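Local structure of uncharacterized protein (Corynebacterium glutamicum, 2NSF) at residues V236-G241 with E253-P258; E31-A36 with V130-T135. The protein probably catalyses the mycothiol-dependent isomerisation of maleylpyruvate (EC 5.2.1.4) as a zinc-binding enzyme. All coordinates share one frame; numbering follows the deposited sequence.

Interaction 1 (V236-G241 with E253-P258). With SO4 (sulfate ion), chain D.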
# COMPACT_ATOMS: atom_id res chain seq x y z
N VAL A 236 -9.14 -2.43 -8.82
CA VAL A 236 -8.26 -2.24 -7.69
C VAL A 236 -8.62 -0.94 -6.96
O VAL A 236 -8.62 -0.90 -5.74
CB VAL A 236 -6.77 -2.23 -8.11
CG1 VAL A 236 -5.88 -1.88 -6.91
CG2 VAL A 236 -6.40 -3.62 -8.64
N ARG A 237 -8.93 0.13 -7.70
CA ARG A 237 -9.33 1.38 -7.04
C ARG A 237 -10.56 1.07 -6.20
O ARG A 237 -10.68 1.51 -5.05
CB ARG A 237 -9.67 2.48 -8.05
CG ARG A 237 -10.34 3.71 -7.42
CD ARG A 237 -10.80 4.74 -8.46
NE ARG A 237 -9.72 5.64 -8.88
CZ ARG A 237 -9.24 6.64 -8.14
NH1 ARG A 237 -8.27 7.40 -8.61
NH2 ARG A 237 -9.75 6.89 -6.93
N TYR A 238 -11.48 0.30 -6.78
CA TYR A 238 -12.71 -0.08 -6.10
C TYR A 238 -12.45 -0.93 -4.86
O TYR A 238 -12.95 -0.63 -3.78
CB TYR A 238 -13.62 -0.85 -7.07
CG TYR A 238 -14.80 -1.53 -6.39
CD1 TYR A 238 -15.88 -0.78 -5.92
CD2 TYR A 238 -14.81 -2.91 -6.19
CE1 TYR A 238 -16.95 -1.40 -5.27
CE2 TYR A 238 -15.87 -3.53 -5.54
CZ TYR A 238 -16.94 -2.77 -5.08
OH TYR A 238 -17.98 -3.39 -4.43
N ALA A 239 -11.67 -2.00 -5.03
CA ALA A 239 -11.37 -2.90 -3.91
C ALA A 239 -10.63 -2.18 -2.80
O ALA A 239 -10.78 -2.51 -1.62
CB ALA A 239 -10.56 -4.09 -4.41
N ALA A 240 -9.82 -1.19 -3.17
CA ALA A 240 -9.04 -0.43 -2.20
C ALA A 240 -9.89 0.61 -1.47
O ALA A 240 -9.37 1.38 -0.65
CB ALA A 240 -7.86 0.24 -2.90
N GLY A 241 -11.18 0.64 -1.77
CA GLY A 241 -12.08 1.58 -1.12
C GLY A 241 -11.90 3.00 -1.61
O GLY A 241 -12.26 3.96 -0.93
N GLU A 253 -26.13 -2.33 -9.76
CA GLU A 253 -25.74 -1.44 -8.67
C GLU A 253 -24.51 -1.96 -7.93
O GLU A 253 -24.51 -3.07 -7.41
CB GLU A 253 -26.91 -1.27 -7.70
CG GLU A 253 -26.65 -0.30 -6.55
CD GLU A 253 -27.37 1.02 -6.74
OE1 GLU A 253 -28.44 1.03 -7.39
OE2 GLU A 253 -26.89 2.05 -6.21
N VAL A 254 -23.47 -1.13 -7.89
CA VAL A 254 -22.21 -1.48 -7.23
C VAL A 254 -22.31 -1.32 -5.72
O VAL A 254 -22.57 -0.23 -5.21
CB VAL A 254 -21.05 -0.59 -7.75
CG1 VAL A 254 -19.75 -1.00 -7.10
CG2 VAL A 254 -20.95 -0.69 -9.26
N PRO A 255 -22.10 -2.42 -4.98
CA PRO A 255 -22.18 -2.36 -3.52
C PRO A 255 -20.90 -1.79 -2.93
O PRO A 255 -19.87 -1.75 -3.59
CB PRO A 255 -22.37 -3.82 -3.13
CG PRO A 255 -21.54 -4.53 -4.15
CD PRO A 255 -21.90 -3.80 -5.44
N GLU A 256 -20.98 -1.32 -1.68
CA GLU A 256 -19.78 -0.81 -1.05
C GLU A 256 -18.98 -2.05 -0.70
O GLU A 256 -19.49 -3.00 -0.10
CB GLU A 256 -20.12 -0.01 0.21
CG GLU A 256 -20.50 1.43 -0.10
CD GLU A 256 -19.47 2.11 -0.98
OE1 GLU A 256 -18.32 2.28 -0.54
OE2 GLU A 256 -19.82 2.49 -2.13
N PRO A 257 -17.70 -2.07 -1.10
CA PRO A 257 -16.84 -3.22 -0.82
C PRO A 257 -16.46 -3.35 0.65
O PRO A 257 -16.59 -2.39 1.42
CB PRO A 257 -15.63 -2.95 -1.69
CG PRO A 257 -15.50 -1.46 -1.58
CD PRO A 257 -16.94 -1.00 -1.77
N PRO A 258 -16.01 -4.54 1.05
CA PRO A 258 -15.60 -4.75 2.44
C PRO A 258 -14.41 -3.82 2.68
O PRO A 258 -13.68 -3.50 1.75
CB PRO A 258 -15.18 -6.22 2.46
CG PRO A 258 -16.06 -6.83 1.42
CD PRO A 258 -16.02 -5.81 0.31
S SO4 D . -7.98 5.72 -12.44
O1 SO4 D . -8.06 7.19 -12.58
O2 SO4 D . -6.62 5.16 -12.58
O3 SO4 D . -8.73 5.19 -11.28
O4 SO4 D . -8.70 5.21 -13.59
O HOH W 1 -12.30 -1.42 0.48
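Tyr238 meets the proline-rich run Val254-Pro257 with its hydroxyl, its ring edge and one ring face. The polar part is a single direct hydrogen bond: the phenol OH of Tyr238 donates to the carbonyl O of Pro255 over a short 2.6 Å. The acceptor lies at the edge of the ring, in its plane, whereas the hydroxyl sits 40° above the carbonyl plane of Pro255. Chi1 of Tyr238 (169°) turns CG away from its own backbone N and sends the ring out from helix 232-239 to this carbonyl.

Apolar contacts accompany that bond. Pro257 comes from the opposite direction and sets its CG over one face of the tyrosine ring, toward the rim, in a CH-pi contact 4.2 Å from the centroid. Pro257 CD also reaches Tyr238 CE1 at 3.5 Å. Val254 runs past the tyrosine in the opposite direction, and its CG1 meets Tyr238 CE1 at 3.4 Å, oblique to the ring. Leu206 and Leu208 of strand 206-210 and Val247 of strand 247-249 also touch the tyrosine.

A water forms the second polar link, donating to Ala239 O and to Pro258 O (2.8 Å each), close to Gly241, which has positive phi and is the first residue to leave helical geometry, in a Schellman motif. Arg237 NE gives a nearly straight bond (176°) to O3 of a sulfate, probably from the crystallisation liquor, that Gly179 N also holds.

In chemical terms, a proline-rich segment, poor in backbone N-H donors, is held through its carbonyl oxygens, Pro255 O by the tyrosine hydroxyl and Pro258 O by the water, while Pro257 packs on the aromatic face.

Interaction 2 (E31-A36 with V130-T135)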
# COMPACT_ATOMS: atom_id res chain seq x y z
N GLU A 31 14.21 -6.81 -9.14
CA GLU A 31 13.07 -6.21 -9.81
C GLU A 31 12.06 -5.68 -8.81
O GLU A 31 11.38 -4.69 -9.07
CB GLU A 31 12.43 -7.21 -10.77
CG GLU A 31 13.17 -7.30 -12.11
CD GLU A 31 12.77 -8.51 -12.94
OE1 GLU A 31 11.56 -8.69 -13.20
OE2 GLU A 31 13.68 -9.27 -13.33
N ARG A 32 11.96 -6.33 -7.66
CA ARG A 32 11.04 -5.88 -6.62
C ARG A 32 11.57 -4.59 -6.00
O ARG A 32 10.81 -3.69 -5.67
CB ARG A 32 10.85 -6.97 -5.56
CG ARG A 32 9.96 -8.11 -6.04
CD ARG A 32 9.80 -9.18 -4.99
NE ARG A 32 10.88 -10.16 -5.04
CZ ARG A 32 11.14 -11.03 -4.07
NH1 ARG A 32 10.40 -11.04 -2.97
NH2 ARG A 32 12.13 -11.89 -4.21
N LEU A 33 12.90 -4.51 -5.85
CA LEU A 33 13.52 -3.31 -5.30
C LEU A 33 13.31 -2.15 -6.26
O LEU A 33 13.03 -1.02 -5.85
CB LEU A 33 15.01 -3.54 -5.06
CG LEU A 33 15.81 -2.34 -4.52
CD1 LEU A 33 15.21 -1.87 -3.21
CD2 LEU A 33 17.27 -2.74 -4.33
N THR A 34 13.45 -2.42 -7.56
CA THR A 34 13.26 -1.39 -8.56
C THR A 34 11.84 -0.85 -8.52
O THR A 34 11.62 0.36 -8.59
CB THR A 34 13.57 -1.93 -9.97
OG1 THR A 34 14.96 -2.28 -10.04
CG2 THR A 34 13.27 -0.87 -11.04
N LEU A 35 10.87 -1.74 -8.39
CA LEU A 35 9.47 -1.33 -8.33
C LEU A 35 9.19 -0.48 -7.10
O LEU A 35 8.41 0.47 -7.17
CB LEU A 35 8.55 -2.55 -8.34
CG LEU A 35 8.27 -3.15 -9.73
CD1 LEU A 35 7.53 -4.47 -9.58
CD2 LEU A 35 7.45 -2.17 -10.56
N ALA A 36 9.83 -0.81 -5.98
CA ALA A 36 9.63 -0.03 -4.76
C ALA A 36 10.25 1.35 -4.93
O ALA A 36 9.68 2.36 -4.50
CB ALA A 36 10.25 -0.75 -3.56
N VAL A 130 18.95 2.45 2.17
CA VAL A 130 20.25 2.01 2.66
C VAL A 130 20.07 0.66 3.36
O VAL A 130 20.87 -0.25 3.16
CB VAL A 130 20.87 3.01 3.67
CG1 VAL A 130 22.09 2.40 4.35
CG2 VAL A 130 21.26 4.29 2.95
N ALA A 131 19.02 0.55 4.17
CA ALA A 131 18.75 -0.69 4.89
C ALA A 131 18.64 -1.85 3.90
O ALA A 131 19.21 -2.92 4.13
CB ALA A 131 17.46 -0.56 5.69
N TRP A 132 17.93 -1.62 2.81
CA TRP A 132 17.77 -2.66 1.79
C TRP A 132 19.09 -2.97 1.09
O TRP A 132 19.43 -4.14 0.89
CB TRP A 132 16.73 -2.25 0.74
CG TRP A 132 15.31 -2.34 1.22
CD1 TRP A 132 14.81 -3.21 2.14
CD2 TRP A 132 14.20 -1.58 0.73
NE1 TRP A 132 13.45 -3.04 2.25
CE2 TRP A 132 13.05 -2.05 1.40
CE3 TRP A 132 14.06 -0.55 -0.21
CZ2 TRP A 132 11.77 -1.53 1.15
CZ3 TRP A 132 12.79 -0.02 -0.45
CH2 TRP A 132 11.66 -0.51 0.23
N ARG A 133 19.83 -1.93 0.72
CA ARG A 133 21.10 -2.12 0.02
C ARG A 133 22.13 -2.90 0.84
O ARG A 133 22.93 -3.65 0.29
CB ARG A 133 21.71 -0.77 -0.38
CG ARG A 133 20.92 0.01 -1.41
CD ARG A 133 21.83 0.93 -2.21
NE ARG A 133 22.75 1.68 -1.36
CZ ARG A 133 23.66 2.54 -1.81
NH1 ARG A 133 23.77 2.77 -3.11
NH2 ARG A 133 24.45 3.18 -0.96
N GLU A 134 22.10 -2.73 2.16
CA GLU A 134 23.06 -3.41 3.02
C GLU A 134 22.57 -4.73 3.59
O GLU A 134 23.26 -5.35 4.42
CB GLU A 134 23.49 -2.48 4.15
CG GLU A 134 23.96 -1.11 3.66
CD GLU A 134 24.59 -0.27 4.75
OE1 GLU A 134 24.15 -0.37 5.92
OE2 GLU A 134 25.51 0.52 4.45
N THR A 135 21.40 -5.18 3.16
CA THR A 135 20.83 -6.43 3.64
C THR A 135 21.54 -7.63 3.02
O THR A 135 21.74 -7.68 1.80
CB THR A 135 19.32 -6.51 3.33
OG1 THR A 135 18.63 -5.51 4.09
CG2 THR A 135 18.75 -7.88 3.68
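Leu33 and the indole of Trp132 cross obliquely in the gap between helices 29-49 and 114-133; their CA atoms, the nearest pair between 31-36 and 130-135, are 8.3 Å apart. The leucine does its touching with one methyl: CD1 reaches Trp132 CE3 on the six-membered ring at 3.5 Å, at a slant that is neither face-on nor edge-on. With CG anti to the backbone N (chi1 178°), the leucine carries its end closer to the indole than the direction of its CB alone would suggest. Trp132 leaves its helix pointing toward helix 29-49, and the far end of its six-membered ring reaches Ala36, whose CB is 4.1 Å from Trp132 CH2, again obliquely.

The pyrrole N-H is used outside this pair of helices, where NE1 donates to Thr157 OG1. Leu158 and Arg161 of helix 156-171, Met84 of helix 66-89 and the ring of Trp140 also pack on the indole.

Between the two segments the contact is therefore purely apolar, two aliphatic side chains against a buried indole, while the bond to Thr157 satisfies the indole's polar atom and should limit its rotation.

Overall arrangement
Interaction 2 comes first along the chain and closes before interaction 1 opens. Their centres are 31 Å apart, on opposite sides of the chain's centre, and their nearest atoms are about 14 Å apart. Interaction 2 joins two long helices, 29-49 and 114-133, in the helical part of the protein that also carries the zinc site of His72, Glu164 and His168; the Trp132 side chain lies about 14 Å from the metal. Interaction 1 belongs to the C-terminal domain, where the loop after strand 247-249 packs against helix 232-239 beside the mixed sheet, away from the zinc. The two contacts therefore lie in different parts of the fold and do not touch.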